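Local coordinates for glycosyl hydrolases family 31 family protein (Aspergillus niger, PDB 6DRU) that hydrolyses xyloglucan oligosaccharides as a family 31 alpha-xylosidase, releasing alpha-xylose from the glucose at their non-reducing end, at residues R101-D104 / D105-T109; A310-K313 / N314-A318; G410-T413 / Y414-S417. All blocks are in the same frame, centred on the assembly; numbering follows the deposited sequence.

Interaction 1 (R101-D104 / D105-T109). With MAN (alpha-D-mannopyranose), chain I.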
ATOM      1  N   ARG A 101     -26.746 -15.571 -28.066  1.00 66.37           N
ATOM      2  CA  ARG A 101     -27.823 -16.528 -27.853  1.00 53.90           C
ATOM      3  C   ARG A 101     -28.403 -16.955 -29.195  1.00 65.81           C
ATOM      4  O   ARG A 101     -28.642 -16.119 -30.072  1.00 56.62           O
ATOM      5  CB  ARG A 101     -28.935 -15.946 -26.976  1.00 59.72           C
ATOM      6  CG  ARG A 101     -30.268 -16.667 -27.151  1.00 64.86           C
ATOM      7  CD  ARG A 101     -31.270 -16.323 -26.066  1.00 62.62           C
ATOM      8  NE  ARG A 101     -31.425 -14.883 -25.884  1.00 62.26           N
ATOM      9  CZ  ARG A 101     -32.022 -14.080 -26.756  1.00 60.88           C
ATOM     10  NH1 ARG A 101     -32.515 -14.574 -27.881  1.00 61.55           N
ATOM     11  NH2 ARG A 101     -32.119 -12.780 -26.506  1.00 65.65           N
ATOM     12  N   VAL A 102     -28.634 -18.255 -29.346  1.00 66.58           N
ATOM     13  CA  VAL A 102     -29.284 -18.795 -30.534  1.00 61.70           C
ATOM     14  C   VAL A 102     -30.788 -18.734 -30.297  1.00 65.85           C
ATOM     15  O   VAL A 102     -31.321 -19.449 -29.444  1.00 63.28           O
ATOM     16  CB  VAL A 102     -28.823 -20.226 -30.829  1.00 52.73           C
ATOM     17  CG1 VAL A 102     -29.700 -20.855 -31.899  1.00 57.19           C
ATOM     18  CG2 VAL A 102     -27.369 -20.233 -31.255  1.00 56.73           C
ATOM     19  N   ASN A 103     -31.473 -17.876 -31.047  1.00 71.55           N
ATOM     20  CA  ASN A 103     -32.906 -17.707 -30.883  1.00 71.75           C
ATOM     21  C   ASN A 103     -33.658 -18.888 -31.496  1.00 79.40           C
ATOM     22  O   ASN A 103     -33.083 -19.753 -32.163  1.00 83.67           O
ATOM     23  CB  ASN A 103     -33.369 -16.396 -31.514  1.00 60.31           C
ATOM     24  CG  ASN A 103     -32.530 -15.212 -31.081  1.00 66.54           C
ATOM     25  OD1 ASN A 103     -32.257 -15.030 -29.894  1.00 77.99           O
ATOM     26  ND2 ASN A 103     -32.115 -14.396 -32.044  1.00 65.04           N
ATOM     27  N   ASP A 104     -34.971 -18.914 -31.262  1.00 73.15           N
ATOM     28  CA  ASP A 104     -35.790 -19.994 -31.798  1.00 72.86           C
ATOM     29  C   ASP A 104     -35.873 -19.938 -33.318  1.00 75.57           C
ATOM     30  O   ASP A 104     -35.963 -20.984 -33.970  1.00 74.52           O
ATOM     31  CB  ASP A 104     -37.189 -19.949 -31.184  1.00 73.15           C
ATOM     32  CG  ASP A 104     -37.178 -20.182 -29.684  1.00 92.32           C
ATOM     33  OD1 ASP A 104     -36.294 -20.924 -29.202  1.00 96.61           O
ATOM     34  OD2 ASP A 104     -38.056 -19.628 -28.987  1.00 95.37           O
ATOM     35  N   ASP A 105     -35.839 -18.738 -33.896  1.00 76.43           N
ATOM     36  CA  ASP A 105     -35.936 -18.566 -35.340  1.00 69.44           C
ATOM     37  C   ASP A 105     -34.606 -18.765 -36.061  1.00 72.31           C
ATOM     38  O   ASP A 105     -34.493 -18.385 -37.231  1.00 85.64           O
ATOM     39  CB  ASP A 105     -36.502 -17.179 -35.668  1.00 72.23           C
ATOM     40  CG  ASP A 105     -35.586 -16.048 -35.226  1.00 89.28           C
ATOM     41  OD1 ASP A 105     -34.637 -16.306 -34.458  1.00 91.67           O
ATOM     42  OD2 ASP A 105     -35.815 -14.897 -35.654  1.00 98.68           O
ATOM     43  N   GLY A 106     -33.605 -19.345 -35.402  1.00 71.10           N
ATOM     44  CA  GLY A 106     -32.324 -19.616 -36.013  1.00 68.89           C
ATOM     45  C   GLY A 106     -31.316 -18.486 -35.928  1.00 69.10           C
ATOM     46  O   GLY A 106     -30.109 -18.747 -35.959  1.00 81.04           O
ATOM     47  N   SER A 107     -31.774 -17.241 -35.832  1.00 68.35           N
ATOM     48  CA  SER A 107     -30.855 -16.115 -35.758  1.00 64.17           C
ATOM     49  C   SER A 107     -30.160 -16.077 -34.397  1.00 71.27           C
ATOM     50  O   SER A 107     -30.518 -16.795 -33.459  1.00 71.30           O
ATOM     51  CB  SER A 107     -31.592 -14.800 -36.011  1.00 65.19           C
ATOM     52  OG  SER A 107     -32.540 -14.542 -34.992  1.00 61.56           O
ATOM     53  N   GLU A 108     -29.150 -15.217 -34.295  1.00 72.80           N
ATOM     54  CA  GLU A 108     -28.376 -15.056 -33.075  1.00 71.73           C
ATOM     55  C   GLU A 108     -28.494 -13.623 -32.576  1.00 64.55           C
ATOM     56  O   GLU A 108     -28.703 -12.691 -33.358  1.00 70.26           O
ATOM     57  CB  GLU A 108     -26.897 -15.405 -33.290  1.00 65.85           C
ATOM     58  CG  GLU A 108     -26.630 -16.864 -33.621  1.00 73.34           C
ATOM     59  CD  GLU A 108     -25.172 -17.123 -33.949  1.00 95.69           C
ATOM     60  OE1 GLU A 108     -24.378 -16.159 -33.931  1.00 95.01           O
ATOM     61  OE2 GLU A 108     -24.818 -18.291 -34.217  1.00 97.15           O
ATOM     62  N   THR A 109     -28.356 -13.459 -31.264  1.00 56.73           N
ATOM     63  CA  THR A 109     -28.420 -12.154 -30.620  1.00 60.00           C
ATOM     64  C   THR A 109     -27.222 -11.997 -29.696  1.00 70.45           C
ATOM     65  O   THR A 109     -26.953 -12.878 -28.873  1.00 69.26           O
ATOM     66  CB  THR A 109     -29.724 -11.994 -29.827  1.00 63.14           C
ATOM     67  OG1 THR A 109     -30.822 -11.833 -30.734  1.00 62.88           O
ATOM     68  CG2 THR A 109     -29.654 -10.790 -28.898  1.00 68.29           C
TER
HETATM   69  C1  MAN I   8     -22.862  -9.339 -34.725  1.00 71.04           C
HETATM   70  C2  MAN I   8     -22.955  -8.947 -36.181  1.00 77.46           C
HETATM   71  C3  MAN I   8     -24.270  -8.241 -36.428  1.00 77.56           C
HETATM   72  C4  MAN I   8     -25.417  -9.063 -35.880  1.00 73.75           C
HETATM   73  C5  MAN I   8     -25.118  -9.472 -34.454  1.00 74.64           C
HETATM   74  C6  MAN I   8     -26.252 -10.318 -33.921  1.00 65.57           C
HETATM   75  O2  MAN I   8     -22.887 -10.100 -36.988  1.00 71.32           O
HETATM   76  O3  MAN I   8     -24.447  -8.062 -37.814  1.00 76.40           O
HETATM   77  O4  MAN I   8     -26.594  -8.293 -35.907  1.00 65.53           O
HETATM   78  O5  MAN I   8     -23.921 -10.213 -34.418  1.00 79.10           O
HETATM   79  O6  MAN I   8     -26.042 -11.665 -34.286  1.00 69.95           O

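Interaction 2 (A310-K313 / N314-A318). With NAG (2-acetamido-2-deoxy-beta-D-glucopyranose), chain O.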
ATOM      1  N   ALA A 310     -42.507 -23.228  26.839  1.00 67.73           N
ATOM      2  CA  ALA A 310     -43.548 -24.242  26.963  1.00 65.18           C
ATOM      3  C   ALA A 310     -44.900 -23.606  27.253  1.00 73.58           C
ATOM      4  O   ALA A 310     -45.929 -24.058  26.737  1.00 72.48           O
ATOM      5  CB  ALA A 310     -43.180 -25.246  28.053  1.00 63.11           C
ATOM      6  N   ARG A 311     -44.918 -22.554  28.074  1.00 67.14           N
ATOM      7  CA  ARG A 311     -46.170 -21.862  28.355  1.00 67.39           C
ATOM      8  C   ARG A 311     -46.695 -21.151  27.115  1.00 71.55           C
ATOM      9  O   ARG A 311     -47.908 -21.120  26.878  1.00 71.54           O
ATOM     10  CB  ARG A 311     -45.981 -20.871  29.503  1.00 69.55           C
ATOM     11  CG  ARG A 311     -47.285 -20.378  30.115  1.00 86.99           C
ATOM     12  CD  ARG A 311     -47.932 -21.443  30.992  1.00103.86           C
ATOM     13  NE  ARG A 311     -49.278 -21.060  31.416  1.00117.27           N
ATOM     14  CZ  ARG A 311     -50.390 -21.681  31.031  1.00115.57           C
ATOM     15  NH1 ARG A 311     -50.322 -22.724  30.215  1.00101.15           N
ATOM     16  NH2 ARG A 311     -51.570 -21.260  31.465  1.00 98.88           N
ATOM     17  N   VAL A 312     -45.799 -20.562  26.319  1.00 65.66           N
ATOM     18  CA  VAL A 312     -46.222 -19.906  25.084  1.00 63.94           C
ATOM     19  C   VAL A 312     -46.827 -20.921  24.123  1.00 70.25           C
ATOM     20  O   VAL A 312     -47.845 -20.651  23.471  1.00 74.95           O
ATOM     21  CB  VAL A 312     -45.040 -19.150  24.448  1.00 58.83           C
ATOM     22  CG1 VAL A 312     -45.368 -18.738  23.020  1.00 60.61           C
ATOM     23  CG2 VAL A 312     -44.686 -17.930  25.278  1.00 60.09           C
ATOM     24  N   LYS A 313     -46.223 -22.109  24.024  1.00 67.82           N
ATOM     25  CA  LYS A 313     -46.763 -23.121  23.122  1.00 74.49           C
ATOM     26  C   LYS A 313     -48.050 -23.725  23.672  1.00 76.87           C
ATOM     27  O   LYS A 313     -48.896 -24.193  22.903  1.00 70.23           O
ATOM     28  CB  LYS A 313     -45.721 -24.209  22.858  1.00 69.98           C
ATOM     29  CG  LYS A 313     -46.193 -25.310  21.912  1.00 64.45           C
ATOM     30  CD  LYS A 313     -45.044 -26.178  21.431  1.00 83.05           C
ATOM     31  CE  LYS A 313     -45.172 -27.602  21.947  1.00 94.39           C
ATOM     32  NZ  LYS A 313     -44.152 -28.504  21.344  1.00 92.30           N
ATOM     33  N   ASN A 314     -48.235 -23.697  24.994  1.00 80.09           N
ATOM     34  CA  ASN A 314     -49.447 -24.252  25.584  1.00 75.61           C
ATOM     35  C   ASN A 314     -50.652 -23.345  25.375  1.00 79.08           C
ATOM     36  O   ASN A 314     -51.775 -23.839  25.232  1.00 86.50           O
ATOM     37  CB  ASN A 314     -49.237 -24.500  27.078  1.00 88.51           C
ATOM     38  CG  ASN A 314     -50.395 -25.246  27.713  1.00105.75           C
ATOM     39  OD1 ASN A 314     -51.359 -24.632  28.172  1.00 98.37           O
ATOM     40  ND2 ASN A 314     -50.307 -26.570  27.745  1.00124.70           N
ATOM     41  N   LEU A 315     -50.441 -22.030  25.351  1.00 69.36           N
ATOM     42  CA  LEU A 315     -51.530 -21.075  25.193  1.00 62.59           C
ATOM     43  C   LEU A 315     -51.860 -20.799  23.731  1.00 69.65           C
ATOM     44  O   LEU A 315     -53.038 -20.682  23.372  1.00 64.26           O
ATOM     45  CB  LEU A 315     -51.176 -19.763  25.896  1.00 68.11           C
ATOM     46  CG  LEU A 315     -50.986 -19.812  27.413  1.00 69.36           C
ATOM     47  CD1 LEU A 315     -50.567 -18.448  27.937  1.00 66.83           C
ATOM     48  CD2 LEU A 315     -52.252 -20.288  28.106  1.00 68.66           C
ATOM     49  N   THR A 316     -50.842 -20.690  22.875  1.00 69.27           N
ATOM     50  CA  THR A 316     -51.039 -20.302  21.486  1.00 55.75           C
ATOM     51  C   THR A 316     -50.510 -21.308  20.474  1.00 65.65           C
ATOM     52  O   THR A 316     -50.825 -21.179  19.285  1.00 66.15           O
ATOM     53  CB  THR A 316     -50.374 -18.943  21.211  1.00 56.08           C
ATOM     54  OG1 THR A 316     -48.955 -19.062  21.381  1.00 63.47           O
ATOM     55  CG2 THR A 316     -50.906 -17.883  22.164  1.00 50.48           C
ATOM     56  N   GLY A 317     -49.715 -22.289  20.896  1.00 65.15           N
ATOM     57  CA  GLY A 317     -49.051 -23.174  19.963  1.00 65.18           C
ATOM     58  C   GLY A 317     -47.947 -22.535  19.153  1.00 74.83           C
ATOM     59  O   GLY A 317     -47.366 -23.206  18.291  1.00 72.43           O
ATOM     60  N   ALA A 318     -47.632 -21.269  19.403  1.00 72.89           N
ATOM     61  CA  ALA A 318     -46.643 -20.556  18.614  1.00 61.26           C
ATOM     62  C   ALA A 318     -45.231 -20.977  19.000  1.00 65.67           C
ATOM     63  O   ALA A 318     -44.952 -21.314  20.155  1.00 71.58           O
ATOM     64  CB  ALA A 318     -46.802 -19.047  18.799  1.00 55.86           C
TER
HETATM   65  C1  NAG O 835     -51.595 -27.082  28.202  1.00137.91           C
HETATM   66  C2  NAG O 835     -52.849 -27.804  27.723  1.00136.09           C
HETATM   67  C3  NAG O 835     -54.054 -27.431  28.577  1.00134.58           C
HETATM   68  C4  NAG O 835     -53.733 -27.559  30.061  1.00135.11           C
HETATM   69  C5  NAG O 835     -52.426 -26.852  30.400  1.00135.69           C
HETATM   70  C6  NAG O 835     -52.065 -27.045  31.869  1.00120.26           C
HETATM   71  C7  NAG O 835     -52.509 -28.139  25.344  1.00117.84           C
HETATM   72  C8  NAG O 835     -52.816 -27.650  23.959  1.00 88.83           C
HETATM   73  N2  NAG O 835     -53.106 -27.480  26.333  1.00124.88           N
HETATM   74  O3  NAG O 835     -55.154 -28.287  28.251  1.00122.79           O
HETATM   75  O4  NAG O 835     -54.798 -26.990  30.831  1.00132.59           O
HETATM   76  O5  NAG O 835     -51.379 -27.369  29.582  1.00142.50           O
HETATM   77  O6  NAG O 835     -50.998 -26.157  32.219  1.00110.18           O
HETATM   78  O7  NAG O 835     -51.760 -29.080  25.549  1.00122.26           O

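Interaction 3 (G410-T413 / Y414-S417). With GAL (beta-D-galactopyranose), chain F.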
ATOM      1  N   GLY A 410     -24.143   3.520  18.257  1.00 65.94           N
ATOM      2  CA  GLY A 410     -24.643   3.749  19.594  1.00 64.94           C
ATOM      3  C   GLY A 410     -24.273   5.082  20.201  1.00 58.43           C
ATOM      4  O   GLY A 410     -24.831   5.442  21.246  1.00 75.04           O
ATOM      5  N   GLN A 411     -23.357   5.827  19.593  1.00 55.31           N
ATOM      6  CA  GLN A 411     -22.951   7.122  20.113  1.00 53.15           C
ATOM      7  C   GLN A 411     -23.813   8.212  19.478  1.00 63.46           C
ATOM      8  O   GLN A 411     -24.777   7.929  18.761  1.00 76.17           O
ATOM      9  CB  GLN A 411     -21.454   7.330  19.880  1.00 58.39           C
ATOM     10  CG  GLN A 411     -20.581   6.310  20.611  1.00 56.02           C
ATOM     11  CD  GLN A 411     -19.095   6.576  20.462  1.00 57.65           C
ATOM     12  OE1 GLN A 411     -18.347   5.724  19.979  1.00 52.25           O
ATOM     13  NE2 GLN A 411     -18.659   7.757  20.882  1.00 58.35           N
ATOM     14  N   SER A 412     -23.486   9.474  19.747  1.00 57.34           N
ATOM     15  CA  SER A 412     -24.281  10.581  19.232  1.00 50.56           C
ATOM     16  C   SER A 412     -24.259  10.598  17.709  1.00 60.70           C
ATOM     17  O   SER A 412     -23.328  10.099  17.070  1.00 55.72           O
ATOM     18  CB  SER A 412     -23.767  11.914  19.775  1.00 45.44           C
ATOM     19  OG  SER A 412     -22.513  12.251  19.212  1.00 59.91           O
ATOM     20  N   THR A 413     -25.309  11.183  17.126  1.00 60.27           N
ATOM     21  CA  THR A 413     -25.379  11.282  15.672  1.00 61.17           C
ATOM     22  C   THR A 413     -24.291  12.194  15.121  1.00 56.74           C
ATOM     23  O   THR A 413     -23.876  12.030  13.968  1.00 57.86           O
ATOM     24  CB  THR A 413     -26.760  11.782  15.246  1.00 63.24           C
ATOM     25  OG1 THR A 413     -26.920  13.149  15.642  1.00 73.49           O
ATOM     26  CG2 THR A 413     -27.851  10.944  15.896  1.00 60.02           C
ATOM     27  N   TYR A 414     -23.821  13.156  15.918  1.00 49.61           N
ATOM     28  CA  TYR A 414     -22.694  13.979  15.492  1.00 52.98           C
ATOM     29  C   TYR A 414     -21.428  13.141  15.369  1.00 59.23           C
ATOM     30  O   TYR A 414     -20.704  13.233  14.371  1.00 63.15           O
ATOM     31  CB  TYR A 414     -22.480  15.138  16.468  1.00 50.03           C
ATOM     32  CG  TYR A 414     -21.389  16.097  16.036  1.00 53.61           C
ATOM     33  CD1 TYR A 414     -20.058  15.866  16.364  1.00 52.66           C
ATOM     34  CD2 TYR A 414     -21.689  17.227  15.287  1.00 63.58           C
ATOM     35  CE1 TYR A 414     -19.059  16.734  15.962  1.00 59.20           C
ATOM     36  CE2 TYR A 414     -20.697  18.102  14.882  1.00 61.89           C
ATOM     37  CZ  TYR A 414     -19.385  17.851  15.222  1.00 64.41           C
ATOM     38  OH  TYR A 414     -18.394  18.719  14.821  1.00 61.04           O
ATOM     39  N   ILE A 415     -21.139  12.325  16.386  1.00 52.36           N
ATOM     40  CA  ILE A 415     -19.959  11.465  16.342  1.00 53.92           C
ATOM     41  C   ILE A 415     -20.087  10.436  15.228  1.00 59.70           C
ATOM     42  O   ILE A 415     -19.128  10.173  14.491  1.00 63.63           O
ATOM     43  CB  ILE A 415     -19.741  10.795  17.712  1.00 59.10           C
ATOM     44  CG1 ILE A 415     -19.346  11.838  18.758  1.00 54.67           C
ATOM     45  CG2 ILE A 415     -18.685   9.704  17.618  1.00 49.00           C
ATOM     46  CD1 ILE A 415     -19.275  11.290  20.162  1.00 57.57           C
ATOM     47  N   GLU A 416     -21.277   9.844  15.081  1.00 50.81           N
ATOM     48  CA  GLU A 416     -21.503   8.875  14.012  1.00 51.09           C
ATOM     49  C   GLU A 416     -21.290   9.493  12.637  1.00 58.22           C
ATOM     50  O   GLU A 416     -20.860   8.803  11.706  1.00 65.41           O
ATOM     51  CB  GLU A 416     -22.915   8.297  14.113  1.00 52.28           C
ATOM     52  CG  GLU A 416     -23.121   7.331  15.269  1.00 61.51           C
ATOM     53  CD  GLU A 416     -24.581   6.966  15.466  1.00 69.97           C
ATOM     54  OE1 GLU A 416     -25.450   7.706  14.959  1.00 73.57           O
ATOM     55  OE2 GLU A 416     -24.859   5.940  16.124  1.00 72.71           O
ATOM     56  N   SER A 417     -21.573  10.788  12.490  1.00 50.75           N
ATOM     57  CA  SER A 417     -21.425  11.464  11.208  1.00 59.93           C
ATOM     58  C   SER A 417     -19.980  11.828  10.889  1.00 60.12           C
ATOM     59  O   SER A 417     -19.686  12.152   9.732  1.00 57.45           O
ATOM     60  CB  SER A 417     -22.294  12.722  11.176  1.00 54.90           C
ATOM     61  OG  SER A 417     -21.856  13.672  12.131  1.00 62.15           O
TER
HETATM   62  C1  GAL F   4     -30.414   9.547  19.249  1.00118.52           C
HETATM   63  C2  GAL F   4     -30.343  10.090  20.658  1.00126.48           C
HETATM   64  C3  GAL F   4     -29.128  10.062  21.335  1.00127.79           C
HETATM   65  C4  GAL F   4     -28.410   8.754  21.065  1.00121.30           C
HETATM   66  C5  GAL F   4     -28.496   8.347  19.609  1.00115.81           C
HETATM   67  C6  GAL F   4     -27.832   6.997  19.436  1.00 98.82           C
HETATM   68  O2  GAL F   4     -30.937  11.368  20.714  1.00103.70           O
HETATM   69  O3  GAL F   4     -29.340  10.419  22.681  1.00132.97           O
HETATM   70  O4  GAL F   4     -28.964   7.735  21.865  1.00125.89           O
HETATM   71  O5  GAL F   4     -29.846   8.259  19.216  1.00119.34           O
HETATM   72  O6  GAL F   4     -27.991   6.552  18.106  1.00 92.45           O

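Interaction 1 (R101-D104 / D105-T109)
Asn103 spends both hydrogens of its side-chain amide on hydroxyls across the turn. Its ND2 gives one hydrogen bond to Ser107 OG at 3.0 Å and another to Thr109 OG1 at 3.2 Å; both acceptors lie close to the amide plane, a geometry consistent with the two bonds setting the rotation of the group. With CG anti to the carbonyl carbon (chi1 -50°), the Asn103 side chain crosses that of Thr109 at about a right angle. Ser107 OG in turn donates to Asp105 OD1 at 2.8 Å, from the syn side but tilted out of the carboxylate plane, so the hydroxyl both accepts and donates. The backbone N of Asn103 is satisfied by Ser107 O at 2.8 Å. These residues close the beta hairpin of strands 98-102 and 108-113 through a type I turn from Asn103 to Gly106, where Gly106 N gives a weak bond to Asn103 O and Gly106 itself has the positive phi that suits glycine. Arg101 and Thr109 form an antiparallel hydrogen-bonded pair, Arg101 N to Thr109 O at 2.8 Å and Thr109 N to Arg101 O at 2.9 Å. Arg101 NH2 bonds to Lys185 O. Glu108, beside Val102 on the other face of the sheet, forms a salt bridge with Arg84, and its backbone O accepts from O6 of a mannose, at 3.0 Å, in a glycan carried by the protein itself.

Interaction 2 (A310-K313 / N314-A318)
The chain runs as the last turns of helix 305-316, with Asn314 N bonded to Ala310 O, Leu315 N to Arg311 O and Thr316 N to Val312 O, before Gly317 leaves helical geometry with a positive phi of 70°. Arg311 reaches forward over the next turn: its CG is anti to the backbone N (chi1 -164°) and the chain bends at chi2, which brings the guanidinium above Leu315 and beside Asn314. Leu315 CD2 sits 3.3 Å above the guanidinium plane of Arg311, displaced toward its rim, and approaches NH2 to 3.6 Å. At the edge of the same group, Arg311 NH1 makes a weak hydrogen bond to Asn314 OD1 at 3.0 Å, the guanidinium and amide planes being 46° apart. The other end of that amide is glycosylated, Asn314 ND2 being bonded covalently to N-acetylglucosamine C1. Further along, Val312 O is gripped by two donors from opposite faces of its plane, Thr316 N at 3.1 Å and Thr316 OG1 at 2.9 Å. The same hydroxyl oxygen accepts from Ala318 N at 3.2 Å, an ST turn that carries the chain out of the helix toward strand 319-328 of the TIM barrel. Val312, Leu315 and Thr316 also lean on helix 262-274. The weak bond from Arg311 can at most lightly restrain the carbonyl end of the glycosylated amide. Asn314-Leu315-Thr316 is an Asn-X-Thr sequon, so the sugar is the expected N-linkage, and the sequon threonine here also ties off the helix end.

Interaction 3 (G410-T413 / Y414-S417)
Ser412 OG accepts a hydrogen bond from Ile415 N at 3.1 Å, nearly straight at 164°. The serine oxygen lies between the backbone N and the carbonyl carbon (chi1 71°), which turns it back over the start of the helix, and Ile415 CG1 packs beside it. The carbonyl of the same serine is taken by Glu416 N at 2.9 Å, in the carbonyl plane, so Ser412 receives two successive helix amides. Glu416 then reaches back along the incoming loop: its CG is anti to the carbonyl carbon and the chain beyond is extended, putting OE2 3.3 Å from Gly410 N in a weak hydrogen bond. Gln411 crosses Ile415 at a slant, its NE2 3.7 Å from Ile415 CD1. Farther out, Gln411 NE2 bonds to Tyr335 OH of a third subunit, and Tyr414 OH hydrogen-bonds to Thr69 O of a second subunit, whose His14 also meets the tyrosine ring edge-to-face. A bound galactose lies against the loop, its C6 3.3 Å from Gln411 O, and Glu416 also touches a bound glucose. The side chain of Glu416 is about 10 Å from that of Asp487, the assigned proton donor. The arrangement is a serine N-cap, here opening helix 413-417 of the TIM-barrel domain where two other subunits meet it, and the sugars are consistent with a hydrolysed xyloglucan product occupying the approach to the active site.

Interaction 1 is a surface contact, whereas interactions 2 and 3 are partly buried and both belong to the TIM-barrel domain, their centres about 41 Å apart. Residues 101-109 lie on the opposite side of the chain's centre from each of the other two, with nearest atoms at least about 45 Å away, and no two contacts share a helix or strand. Each manages a different backbone event: a hairpin reversal, the end of a helix and the start of one. Backbone ladder bonds and an asparagine amide shared between two hydroxyls mark the first, a glycosylated asparagine and a threonine the second, and serine capping the third, which alone is touched by other subunits.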